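Local coordinates for putative curved DNA-binding protein (Chaetomium thermophilum var. thermophilum DSM 1495, PDB 4IPA), which probably works in ribosome biogenesis as an Arx1 protein built on the methionine aminopeptidase-like fold of the M24 peptidase family, at residues 161-166 and 379-384; 165-170 and 198-203; 169-174 and 188-193; 231-236 and 253-258. One frame throughout, in Å; residues are numbered along the deposited sequence.

Contact 1 (161-166 and 379-384)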
loop_
_atom_site.group_PDB
_atom_site.type_symbol
_atom_site.label_atom_id
_atom_site.label_comp_id
_atom_site.label_asym_id
_atom_site.label_seq_id
_atom_site.Cartn_x
_atom_site.Cartn_y
_atom_site.Cartn_z
ATOM N N ASN A 161 -5.877 -5.954 9.319
ATOM C CA ASN A 161 -5.788 -6.446 7.946
ATOM C C ASN A 161 -6.610 -7.726 7.731
ATOM O O ASN A 161 -7.352 -7.845 6.749
ATOM C CB ASN A 161 -4.329 -6.661 7.542
ATOM C CG ASN A 161 -4.164 -6.914 6.058
ATOM O OD1 ASN A 161 -4.742 -6.209 5.235
ATOM N ND2 ASN A 161 -3.380 -7.939 5.705
ATOM N N GLU A 162 -6.485 -8.669 8.660
ATOM C CA GLU A 162 -7.251 -9.911 8.615
ATOM C C GLU A 162 -8.756 -9.658 8.680
ATOM O O GLU A 162 -9.529 -10.319 7.990
ATOM C CB GLU A 162 -6.839 -10.855 9.752
ATOM C CG GLU A 162 -5.408 -11.364 9.637
ATOM C CD GLU A 162 -5.164 -12.152 8.354
ATOM O OE1 GLU A 162 -5.935 -13.096 8.083
ATOM O OE2 GLU A 162 -4.205 -11.831 7.616
ATOM N N VAL A 163 -9.167 -8.716 9.519
ATOM C CA VAL A 163 -10.571 -8.346 9.612
ATOM C C VAL A 163 -11.054 -7.649 8.334
ATOM O O VAL A 163 -12.067 -8.043 7.764
ATOM C CB VAL A 163 -10.864 -7.471 10.846
ATOM C CG1 VAL A 163 -12.331 -6.982 10.831
ATOM C CG2 VAL A 163 -10.575 -8.260 12.104
ATOM N N LEU A 164 -10.332 -6.630 7.880
ATOM C CA LEU A 164 -10.692 -5.924 6.641
ATOM C C LEU A 164 -10.878 -6.876 5.450
ATOM O O LEU A 164 -11.877 -6.809 4.738
ATOM C CB LEU A 164 -9.641 -4.861 6.289
ATOM C CG LEU A 164 -9.895 -4.108 4.984
ATOM C CD1 LEU A 164 -11.347 -3.620 4.936
ATOM C CD2 LEU A 164 -8.904 -2.935 4.788
ATOM N N LEU A 165 -9.910 -7.757 5.234
ATOM C CA LEU A 165 -9.995 -8.713 4.133
ATOM C C LEU A 165 -11.289 -9.555 4.176
ATOM O O LEU A 165 -11.916 -9.800 3.139
ATOM C CB LEU A 165 -8.750 -9.609 4.104
ATOM C CG LEU A 165 -7.434 -8.920 3.701
ATOM C CD1 LEU A 165 -6.221 -9.873 3.797
ATOM C CD2 LEU A 165 -7.534 -8.310 2.298
ATOM N N ARG A 166 -11.672 -9.983 5.378
ATOM C CA ARG A 166 -12.885 -10.769 5.588
ATOM C C ARG A 166 -14.161 -9.944 5.410
ATOM O O ARG A 166 -15.178 -10.463 4.956
ATOM C CB ARG A 166 -12.852 -11.446 6.961
ATOM C CG ARG A 166 -12.025 -12.721 6.958
ATOM C CD ARG A 166 -11.501 -13.068 8.335
ATOM N NE ARG A 166 -10.650 -14.251 8.269
ATOM C CZ ARG A 166 -9.344 -14.221 8.005
ATOM N NH1 ARG A 166 -8.733 -13.057 7.788
ATOM N NH2 ARG A 166 -8.653 -15.353 7.951
ATOM N N GLU A 379 -16.438 -10.289 20.871
ATOM C CA GLU A 379 -16.975 -11.515 20.274
ATOM C C GLU A 379 -17.275 -11.371 18.789
ATOM O O GLU A 379 -17.024 -12.284 18.016
ATOM C CB GLU A 379 -18.237 -11.991 21.010
ATOM C CG GLU A 379 -17.977 -12.996 22.136
ATOM C CD GLU A 379 -17.301 -14.281 21.654
ATOM O OE1 GLU A 379 -17.737 -14.842 20.619
ATOM O OE2 GLU A 379 -16.329 -14.725 22.313
ATOM N N GLU A 380 -17.826 -10.228 18.404
ATOM C CA GLU A 380 -18.139 -9.958 17.007
ATOM C C GLU A 380 -16.872 -10.086 16.161
ATOM O O GLU A 380 -16.845 -10.785 15.146
ATOM C CB GLU A 380 -18.754 -8.560 16.875
ATOM C CG GLU A 380 -19.078 -8.136 15.450
ATOM C CD GLU A 380 -19.936 -6.880 15.394
ATOM O OE1 GLU A 380 -19.966 -6.125 16.393
ATOM O OE2 GLU A 380 -20.584 -6.648 14.346
ATOM N N ILE A 381 -15.809 -9.431 16.602
ATOM C CA ILE A 381 -14.540 -9.500 15.898
ATOM C C ILE A 381 -13.918 -10.903 15.865
ATOM O O ILE A 381 -13.481 -11.360 14.807
ATOM C CB ILE A 381 -13.553 -8.465 16.449
ATOM C CG1 ILE A 381 -14.038 -7.073 16.091
ATOM C CG2 ILE A 381 -12.170 -8.668 15.870
ATOM C CD1 ILE A 381 -13.188 -5.996 16.686
ATOM N N LEU A 382 -13.890 -11.598 17.001
ATOM C CA LEU A 382 -13.328 -12.960 17.018
ATOM C C LEU A 382 -14.094 -13.889 16.076
ATOM O O LEU A 382 -13.521 -14.796 15.469
ATOM C CB LEU A 382 -13.293 -13.545 18.435
ATOM C CG LEU A 382 -12.367 -12.842 19.426
ATOM C CD1 LEU A 382 -12.593 -13.431 20.806
ATOM C CD2 LEU A 382 -10.899 -12.975 19.012
ATOM N N LYS A 383 -15.393 -13.648 15.953
ATOM C CA LYS A 383 -16.217 -14.432 15.050
ATOM C C LYS A 383 -15.869 -14.153 13.573
ATOM O O LYS A 383 -15.641 -15.082 12.790
ATOM C CB LYS A 383 -17.696 -14.204 15.365
ATOM C CG LYS A 383 -18.133 -14.746 16.714
ATOM C CD LYS A 383 -19.616 -14.469 16.988
ATOM C CE LYS A 383 -20.059 -15.042 18.343
ATOM N NZ LYS A 383 -21.496 -14.762 18.642
ATOM N N ILE A 384 -15.786 -12.879 13.207
ATOM C CA ILE A 384 -15.287 -12.499 11.883
ATOM C C ILE A 384 -13.948 -13.175 11.551
ATOM O O ILE A 384 -13.784 -13.754 10.478
ATOM C CB ILE A 384 -15.155 -10.971 11.744
ATOM C CG1 ILE A 384 -16.534 -10.311 11.826
ATOM C CG2 ILE A 384 -14.497 -10.607 10.423
ATOM C CD1 ILE A 384 -16.491 -8.860 12.240
#
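V163 and R166, one helical turn apart on helix 148-167, face I381 and I384 of the helix that begins at 379. V163 and I381 are set crosswise, nearly perpendicular, and meet through one methyl each, CG2 of V163 lying 4.1 Å from CG2 of I381. The other methyl of V163, CG1, stands anti to its backbone N (chi1 174°) and lies 4.2 Å from CG2 of I384. Branching at CB suits all three residues, since each offers a methyl close to its own helix. The same CG2 of I384 also packs 3.9 Å from CB of R166. The two short segments cross at 72° with their axes 10.3 Å apart, so the late helix 379-386 lies athwart helix 148-167, one of those covering the curved sheet in the pita-bread fold of M24 proteins. R166 then runs outward, extended from CG to NE, and passes the carbonyl of I384, with CD 3.2 Å from I384 O. Its guanidinium turns back on its own helix: NH1 donates to E162 O at 2.9 Å, in the guanidinium plane, and pairs with E162 OE1 at 2.8 Å, meeting that oxygen from above the carboxylate plane. NE donates to Q387 O, just past the second helix, while E162 OE2 has a second cationic mate in R358. With an alanine in place of this arginine, CB would stay against I384, but E162 OE1 would probably lose this cation and Q387 O its N-H donor.

Contact 2 (165-170 and 198-203)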
loop_
_atom_site.group_PDB
_atom_site.type_symbol
_atom_site.label_atom_id
_atom_site.label_comp_id
_atom_site.label_asym_id
_atom_site.label_seq_id
_atom_site.Cartn_x
_atom_site.Cartn_y
_atom_site.Cartn_z
ATOM N N LEU A 165 -9.910 -7.757 5.234
ATOM C CA LEU A 165 -9.995 -8.713 4.133
ATOM C C LEU A 165 -11.289 -9.555 4.176
ATOM O O LEU A 165 -11.916 -9.800 3.139
ATOM C CB LEU A 165 -8.750 -9.609 4.104
ATOM C CG LEU A 165 -7.434 -8.920 3.701
ATOM C CD1 LEU A 165 -6.221 -9.873 3.797
ATOM C CD2 LEU A 165 -7.534 -8.310 2.298
ATOM N N ARG A 166 -11.672 -9.983 5.378
ATOM C CA ARG A 166 -12.885 -10.769 5.588
ATOM C C ARG A 166 -14.161 -9.944 5.410
ATOM O O ARG A 166 -15.178 -10.463 4.956
ATOM C CB ARG A 166 -12.852 -11.446 6.961
ATOM C CG ARG A 166 -12.025 -12.721 6.958
ATOM C CD ARG A 166 -11.501 -13.068 8.335
ATOM N NE ARG A 166 -10.650 -14.251 8.269
ATOM C CZ ARG A 166 -9.344 -14.221 8.005
ATOM N NH1 ARG A 166 -8.733 -13.057 7.788
ATOM N NH2 ARG A 166 -8.653 -15.353 7.951
ATOM N N LEU A 167 -14.095 -8.654 5.738
ATOM C CA LEU A 167 -15.229 -7.760 5.531
ATOM C C LEU A 167 -15.436 -7.484 4.051
ATOM O O LEU A 167 -16.446 -6.892 3.658
ATOM C CB LEU A 167 -15.033 -6.441 6.284
ATOM C CG LEU A 167 -15.053 -6.582 7.811
ATOM C CD1 LEU A 167 -14.802 -5.256 8.526
ATOM C CD2 LEU A 167 -16.392 -7.166 8.228
ATOM N N MET A 168 -14.482 -7.916 3.226
ATOM C CA MET A 168 -14.538 -7.618 1.798
ATOM C C MET A 168 -15.096 -8.772 0.964
ATOM O O MET A 168 -15.432 -8.600 -0.205
ATOM C CB MET A 168 -13.164 -7.183 1.272
ATOM C CG MET A 168 -12.673 -5.827 1.806
ATOM S SD MET A 168 -11.088 -5.339 1.063
ATOM C CE MET A 168 -11.594 -4.768 -0.572
ATOM N N VAL A 169 -15.172 -9.952 1.555
ATOM C CA VAL A 169 -15.844 -11.068 0.915
ATOM C C VAL A 169 -17.317 -10.696 0.724
ATOM O O VAL A 169 -18.004 -10.377 1.689
ATOM C CB VAL A 169 -15.702 -12.347 1.757
ATOM C CG1 VAL A 169 -16.377 -13.532 1.049
ATOM C CG2 VAL A 169 -14.228 -12.640 1.982
ATOM N N PRO A 170 -17.786 -10.672 -0.536
ATOM C CA PRO A 170 -19.196 -10.398 -0.844
ATOM C C PRO A 170 -20.096 -11.341 -0.052
ATOM O O PRO A 170 -19.783 -12.527 0.066
ATOM C CB PRO A 170 -19.288 -10.703 -2.336
ATOM C CG PRO A 170 -17.927 -10.373 -2.843
ATOM C CD PRO A 170 -16.973 -10.804 -1.754
ATOM N N SER A 198 -15.703 1.275 12.187
ATOM C CA SER A 198 -15.851 1.067 13.629
ATOM C C SER A 198 -15.289 -0.287 14.069
ATOM O O SER A 198 -14.661 -0.391 15.121
ATOM C CB SER A 198 -17.305 1.236 14.081
ATOM O OG SER A 198 -18.119 0.206 13.559
ATOM N N LEU A 199 -15.497 -1.320 13.258
ATOM C CA LEU A 199 -14.900 -2.623 13.547
ATOM C C LEU A 199 -13.354 -2.562 13.553
ATOM O O LEU A 199 -12.709 -3.012 14.505
ATOM C CB LEU A 199 -15.409 -3.692 12.571
ATOM C CG LEU A 199 -16.874 -4.136 12.725
ATOM C CD1 LEU A 199 -17.350 -4.883 11.487
ATOM C CD2 LEU A 199 -17.103 -4.986 13.976
ATOM N N LEU A 200 -12.755 -1.989 12.511
ATOM C CA LEU A 200 -11.300 -1.874 12.498
ATOM C C LEU A 200 -10.786 -1.015 13.662
ATOM O O LEU A 200 -9.721 -1.288 14.213
ATOM C CB LEU A 200 -10.787 -1.345 11.152
ATOM C CG LEU A 200 -10.311 -2.447 10.199
ATOM C CD1 LEU A 200 -11.452 -3.449 9.901
ATOM C CD2 LEU A 200 -9.752 -1.847 8.923
ATOM N N GLU A 201 -11.548 0.009 14.038
ATOM C CA GLU A 201 -11.166 0.844 15.173
ATOM C C GLU A 201 -11.198 0.027 16.446
ATOM O O GLU A 201 -10.360 0.202 17.327
ATOM C CB GLU A 201 -12.089 2.056 15.317
ATOM C CG GLU A 201 -11.844 3.145 14.304
ATOM C CD GLU A 201 -12.869 4.258 14.402
ATOM O OE1 GLU A 201 -13.876 4.068 15.114
ATOM O OE2 GLU A 201 -12.671 5.321 13.768
ATOM N N LYS A 202 -12.184 -0.860 16.528
ATOM C CA LYS A 202 -12.330 -1.769 17.651
ATOM C C LYS A 202 -11.093 -2.650 17.728
ATOM O O LYS A 202 -10.592 -2.916 18.804
ATOM C CB LYS A 202 -13.556 -2.651 17.416
ATOM C CG LYS A 202 -14.472 -2.923 18.603
ATOM C CD LYS A 202 -15.891 -3.219 18.059
ATOM C CE LYS A 202 -16.765 -3.989 19.041
ATOM N NZ LYS A 202 -17.978 -4.603 18.385
ATOM N N VAL A 203 -10.618 -3.123 16.577
ATOM C CA VAL A 203 -9.458 -4.010 16.544
ATOM C C VAL A 203 -8.209 -3.304 17.072
ATOM O O VAL A 203 -7.480 -3.846 17.903
ATOM C CB VAL A 203 -9.179 -4.530 15.124
ATOM C CG1 VAL A 203 -7.874 -5.312 15.105
ATOM C CG2 VAL A 203 -10.359 -5.388 14.610
#
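The backbone O of L199, a residue that meets L167 across the contact, accepts the N-H of V203 at 2.9 Å, one of the regular bonds that hold segment 198-203 helical and set L199 and L200 side by side before L167. Between the two segments the interaction is purely apolar. L167 reaches across with its CG anti to the carbonyl carbon (chi1 -67°), and its branched end arrives between the two neighbouring leucines. CD1 of L167 does most of the touching: it lies 3.9 Å from CD1 of L199 and 4.0 Å from CD1 of L200. CD2 of L167 also rests 4.1 Å from CD1 of L199, so that single methyl faces both branches of the L167 fork. The side chains of L167 and L199 cross obliquely, whereas L167 and L200 run alongside one another, pointing opposite ways. L200 sits sidelong to the other segment and only its end comes near; its first torsion (chi1 -97°) is well off a staggered value, perhaps a price of fitting among V163, L164, L233 and V255, all of which it touches. Leucine suits these places because a flexible stem carries two methyls that can serve different neighbours. The CA atoms of L167 and L199 remain 9.5 Å apart, so the gap is spanned by side chains alone. Nearby, K202 NZ forms a salt bridge with D378. Leucine packing of this kind between helices 148-167 and 193-205, beside the antiparallel sheet they both cover, belongs to the pita-bread fold of the M24 family.

Contact 3 (169-174 and 188-193)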
loop_
_atom_site.group_PDB
_atom_site.type_symbol
_atom_site.label_atom_id
_atom_site.label_comp_id
_atom_site.label_asym_id
_atom_site.label_seq_id
_atom_site.Cartn_x
_atom_site.Cartn_y
_atom_site.Cartn_z
ATOM N N VAL A 169 -15.172 -9.952 1.555
ATOM C CA VAL A 169 -15.844 -11.068 0.915
ATOM C C VAL A 169 -17.317 -10.696 0.724
ATOM O O VAL A 169 -18.004 -10.377 1.689
ATOM C CB VAL A 169 -15.702 -12.347 1.757
ATOM C CG1 VAL A 169 -16.377 -13.532 1.049
ATOM C CG2 VAL A 169 -14.228 -12.640 1.982
ATOM N N PRO A 170 -17.786 -10.672 -0.536
ATOM C CA PRO A 170 -19.196 -10.398 -0.844
ATOM C C PRO A 170 -20.096 -11.341 -0.052
ATOM O O PRO A 170 -19.783 -12.527 0.066
ATOM C CB PRO A 170 -19.288 -10.703 -2.336
ATOM C CG PRO A 170 -17.927 -10.373 -2.843
ATOM C CD PRO A 170 -16.973 -10.804 -1.754
ATOM N N PRO A 171 -21.191 -10.812 0.507
ATOM C CA PRO A 171 -22.044 -11.580 1.420
ATOM C C PRO A 171 -22.460 -12.921 0.829
ATOM O O PRO A 171 -22.936 -12.982 -0.302
ATOM C CB PRO A 171 -23.262 -10.669 1.595
ATOM C CG PRO A 171 -22.705 -9.287 1.406
ATOM C CD PRO A 171 -21.688 -9.436 0.310
ATOM N N GLY A 172 -22.244 -13.989 1.584
ATOM C CA GLY A 172 -22.742 -15.298 1.207
ATOM C C GLY A 172 -21.874 -16.124 0.274
ATOM O O GLY A 172 -22.119 -17.320 0.092
ATOM N N LEU A 173 -20.861 -15.500 -0.314
ATOM C CA LEU A 173 -19.992 -16.185 -1.267
ATOM C C LEU A 173 -19.406 -17.479 -0.694
ATOM O O LEU A 173 -19.266 -18.479 -1.393
ATOM C CB LEU A 173 -18.870 -15.250 -1.729
ATOM C CG LEU A 173 -18.016 -15.756 -2.891
ATOM C CD1 LEU A 173 -18.861 -15.844 -4.179
ATOM C CD2 LEU A 173 -16.774 -14.871 -3.095
ATOM N N LEU A 174 -19.070 -17.469 0.587
ATOM C CA LEU A 174 -18.433 -18.635 1.184
ATOM C C LEU A 174 -19.285 -19.274 2.294
ATOM O O LEU A 174 -18.809 -20.136 3.024
ATOM C CB LEU A 174 -17.037 -18.267 1.707
ATOM C CG LEU A 174 -16.109 -17.485 0.753
ATOM C CD1 LEU A 174 -14.943 -16.808 1.517
ATOM C CD2 LEU A 174 -15.585 -18.348 -0.415
ATOM N N VAL A 188 -27.765 -10.804 3.255
ATOM C CA VAL A 188 -27.242 -9.790 4.164
ATOM C C VAL A 188 -26.550 -8.735 3.306
ATOM O O VAL A 188 -25.748 -9.065 2.425
ATOM C CB VAL A 188 -26.235 -10.368 5.184
ATOM C CG1 VAL A 188 -25.485 -9.239 5.903
ATOM C CG2 VAL A 188 -26.947 -11.247 6.201
ATOM N N LYS A 189 -26.873 -7.470 3.548
ATOM C CA LYS A 189 -26.231 -6.376 2.832
ATOM C C LYS A 189 -24.734 -6.273 3.156
ATOM O O LYS A 189 -24.305 -6.559 4.276
ATOM C CB LYS A 189 -26.945 -5.058 3.146
ATOM C CG LYS A 189 -28.044 -4.698 2.140
ATOM C CD LYS A 189 -29.266 -4.056 2.794
ATOM C CE LYS A 189 -28.901 -3.016 3.848
ATOM N NZ LYS A 189 -29.360 -3.410 5.226
ATOM N N PRO A 190 -23.929 -5.886 2.155
ATOM C CA PRO A 190 -22.531 -5.541 2.418
ATOM C C PRO A 190 -22.484 -4.473 3.494
ATOM O O PRO A 190 -23.275 -3.534 3.458
ATOM C CB PRO A 190 -22.043 -4.956 1.083
ATOM C CG PRO A 190 -23.282 -4.660 0.312
ATOM C CD PRO A 190 -24.297 -5.656 0.751
ATOM N N PRO A 191 -21.573 -4.630 4.462
ATOM C CA PRO A 191 -21.463 -3.690 5.582
ATOM C C PRO A 191 -21.199 -2.279 5.072
ATOM O O PRO A 191 -20.486 -2.141 4.083
ATOM C CB PRO A 191 -20.235 -4.215 6.359
ATOM C CG PRO A 191 -19.498 -5.093 5.358
ATOM C CD PRO A 191 -20.587 -5.718 4.554
ATOM N N SER A 192 -21.786 -1.257 5.690
ATOM C CA SER A 192 -21.443 0.111 5.321
ATOM C C SER A 192 -19.957 0.401 5.593
ATOM O O SER A 192 -19.287 -0.331 6.322
ATOM C CB SER A 192 -22.291 1.109 6.098
ATOM O OG SER A 192 -21.958 1.078 7.471
ATOM N N GLN A 193 -19.435 1.476 5.022
ATOM C CA GLN A 193 -18.060 1.844 5.338
ATOM C C GLN A 193 -17.902 2.384 6.766
ATOM O O GLN A 193 -16.844 2.230 7.381
ATOM C CB GLN A 193 -17.470 2.755 4.261
ATOM C CG GLN A 193 -17.220 1.968 2.968
ATOM C CD GLN A 193 -16.418 2.733 1.933
ATOM O OE1 GLN A 193 -16.536 2.479 0.736
ATOM N NE2 GLN A 193 -15.603 3.664 2.384
#
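The ring of P171 rests against the backbone of V188, K189 and P190, and the closest approaches are of carbon to oxygen. CB of P171 lies 3.1 Å from V188 O and CG of the same ring 3.2 Å from it, so the carbonyl oxygen is directed at the ring's CB-CG side.

The apolar share is slight. CG of P171 is 4.0 Å from CD of P190, and 3.7 Å from P190 N, so one proline ring meets the other near its nitrogen end; P190 also touches V244.

Backbone bonding shapes the first loop. P171 and G172 are the central residues of a type II beta turn, closed by L173 N donating to P170 O at 3.2 Å. Proline suits the first of these two places through its fixed phi, and glycine the second, where a positive phi (86°) would press a CB against the preceding carbonyl. In the other loop S192 is the N-cap of the following helix, its OG bonded to K195 N.

In these surface loops, which flank helix 179-186 in the chain, P171 and P190 have no N-H to offer, so where they meet the contact rests on ring carbons against a carbonyl and a ring, consistent with weak C-H...O and van der Waals attraction.

Contact 4 (231-236 and 253-258)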
loop_
_atom_site.group_PDB
_atom_site.type_symbol
_atom_site.label_atom_id
_atom_site.label_comp_id
_atom_site.label_asym_id
_atom_site.label_seq_id
_atom_site.Cartn_x
_atom_site.Cartn_y
_atom_site.Cartn_z
ATOM N N ILE A 231 -12.601 2.117 -0.392
ATOM C CA ILE A 231 -12.997 2.054 1.002
ATOM C C ILE A 231 -12.102 2.981 1.805
ATOM O O ILE A 231 -10.887 2.843 1.778
ATOM C CB ILE A 231 -12.860 0.629 1.530
ATOM C CG1 ILE A 231 -13.845 -0.284 0.785
ATOM C CG2 ILE A 231 -13.107 0.594 3.034
ATOM C CD1 ILE A 231 -13.728 -1.749 1.157
ATOM N N ILE A 232 -12.687 3.945 2.501
ATOM C CA ILE A 232 -11.880 4.848 3.298
ATOM C C ILE A 232 -12.097 4.601 4.786
ATOM O O ILE A 232 -13.185 4.857 5.291
ATOM C CB ILE A 232 -12.192 6.309 2.993
ATOM C CG1 ILE A 232 -12.097 6.575 1.490
ATOM C CG2 ILE A 232 -11.255 7.229 3.804
ATOM C CD1 ILE A 232 -12.310 8.034 1.108
ATOM N N LEU A 233 -11.068 4.107 5.481
ATOM C CA LEU A 233 -11.170 3.846 6.927
ATOM C C LEU A 233 -11.150 5.135 7.766
ATOM O O LEU A 233 -10.444 6.094 7.425
ATOM C CB LEU A 233 -10.027 2.953 7.388
ATOM C CG LEU A 233 -9.881 1.608 6.708
ATOM C CD1 LEU A 233 -8.659 0.927 7.269
ATOM C CD2 LEU A 233 -11.150 0.741 6.886
ATOM N N SER A 234 -11.905 5.142 8.865
ATOM C CA SER A 234 -12.009 6.304 9.755
ATOM C C SER A 234 -11.942 7.602 8.992
ATOM O O SER A 234 -11.068 8.429 9.252
ATOM C CB SER A 234 -10.890 6.314 10.784
ATOM O OG SER A 234 -10.770 5.069 11.415
ATOM N N PRO A 235 -12.859 7.786 8.041
ATOM C CA PRO A 235 -12.888 9.005 7.229
ATOM C C PRO A 235 -12.819 10.262 8.092
ATOM O O PRO A 235 -12.148 11.239 7.743
ATOM C CB PRO A 235 -14.265 8.936 6.545
ATOM C CG PRO A 235 -15.056 7.896 7.312
ATOM C CD PRO A 235 -14.023 6.920 7.789
ATOM N N GLY A 236 -13.519 10.228 9.221
ATOM C CA GLY A 236 -13.708 11.425 10.014
ATOM C C GLY A 236 -14.824 12.276 9.434
ATOM O O GLY A 236 -15.988 11.873 9.466
ATOM N N VAL A 253 -5.547 -3.402 -1.079
ATOM C CA VAL A 253 -6.113 -3.289 0.250
ATOM C C VAL A 253 -5.066 -2.826 1.263
ATOM O O VAL A 253 -4.045 -3.509 1.467
ATOM C CB VAL A 253 -6.696 -4.635 0.734
ATOM C CG1 VAL A 253 -7.249 -4.479 2.162
ATOM C CG2 VAL A 253 -7.782 -5.152 -0.241
ATOM N N GLU A 254 -5.327 -1.674 1.884
ATOM C CA GLU A 254 -4.401 -1.084 2.852
ATOM C C GLU A 254 -5.013 -0.895 4.230
ATOM O O GLU A 254 -6.172 -0.460 4.371
ATOM C CB GLU A 254 -3.858 0.272 2.379
ATOM C CG GLU A 254 -2.748 0.805 3.301
ATOM C CD GLU A 254 -2.187 2.166 2.911
ATOM O OE1 GLU A 254 -2.338 2.577 1.745
ATOM O OE2 GLU A 254 -1.585 2.833 3.788
ATOM N N VAL A 255 -4.219 -1.228 5.245
ATOM C CA VAL A 255 -4.516 -0.836 6.622
ATOM C C VAL A 255 -3.308 -0.156 7.248
ATOM O O VAL A 255 -2.160 -0.481 6.913
ATOM C CB VAL A 255 -4.903 -2.031 7.512
ATOM C CG1 VAL A 255 -6.185 -2.676 7.001
ATOM C CG2 VAL A 255 -3.755 -3.048 7.603
ATOM N N GLY A 256 -3.577 0.777 8.159
ATOM C CA GLY A 256 -2.527 1.398 8.942
ATOM C C GLY A 256 -2.915 1.681 10.391
ATOM O O GLY A 256 -4.042 2.079 10.705
ATOM N N CYS A 257 -1.964 1.476 11.289
ATOM C CA CYS A 257 -2.199 1.772 12.690
ATOM C C CYS A 257 -1.137 2.701 13.241
ATOM O O CYS A 257 -0.066 2.886 12.653
ATOM C CB CYS A 257 -2.264 0.491 13.505
ATOM S SG CYS A 257 -3.766 -0.434 13.216
ATOM N N SER A 258 -1.448 3.299 14.374
ATOM C CA SER A 258 -0.562 4.261 14.982
ATOM C C SER A 258 -0.521 4.008 16.474
ATOM O O SER A 258 -1.530 3.611 17.071
ATOM C CB SER A 258 -1.082 5.674 14.698
ATOM O OG SER A 258 -0.368 6.641 15.427
#
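L233 loses more surface to this contact than any other residue, and the strand 250-258 meets it through V255 and E254. Its CG is anti to the carbonyl carbon (chi1 -57°) and the chain continues extended, which carries CD1 toward the strand. There CD1 lies 4.4 Å from CG1 of V255, a loose apolar touch, and 4.1 Å from the backbone O of E254. The CA atoms of L233 and V255 are 8.1 Å apart, because the two segments are not paired: strand 210-220 runs between them, and L233 makes its own backbone hydrogen bonds with S214 and T215 of that strand. A leucine is long enough to reach over such a neighbour, and a beta-branched valine suits the extended strand that receives it. V255 turns CG1 to L233, while N161 and L164 of helix 148-167 also touch its side chain; L200 and I196 of helix 193-205 meet L233. E254 takes part by its main chain; its carboxylate is turned the other way and pairs with R344 in a salt bridge, and its N is bonded to S217 OG. The next residue after L233, S234, is held through its N by S197 and through its OG by E201. A leucine next to the outermost strand 230-232, reaching over strand 210-220 beneath the covering helices, fits the curved antiparallel sheet of the M24 pita-bread fold.

In the fold
Contacts 1, 2 and 4 gather where helices 148-167 and 193-205 cover the sheet. Contacts 1 and 2 are nearly one cluster, their centres about 6 Å apart; they share L165 and R166, and I381 CD1 lies 3.4 Å from K202 CB. Contact 4 forms the floor below: L200 CD2 is 3.4 Å from L233 CD1, and L164 CD2 is 3.5 Å from V255 CG1. Contact 3 is peripheral, about 11 Å from contact 2 between centres, at the surface, where the chain leaves helix 148-167 and later enters helix 193-205; in sequence both it and contact 4 fall within the span closed by contact 1.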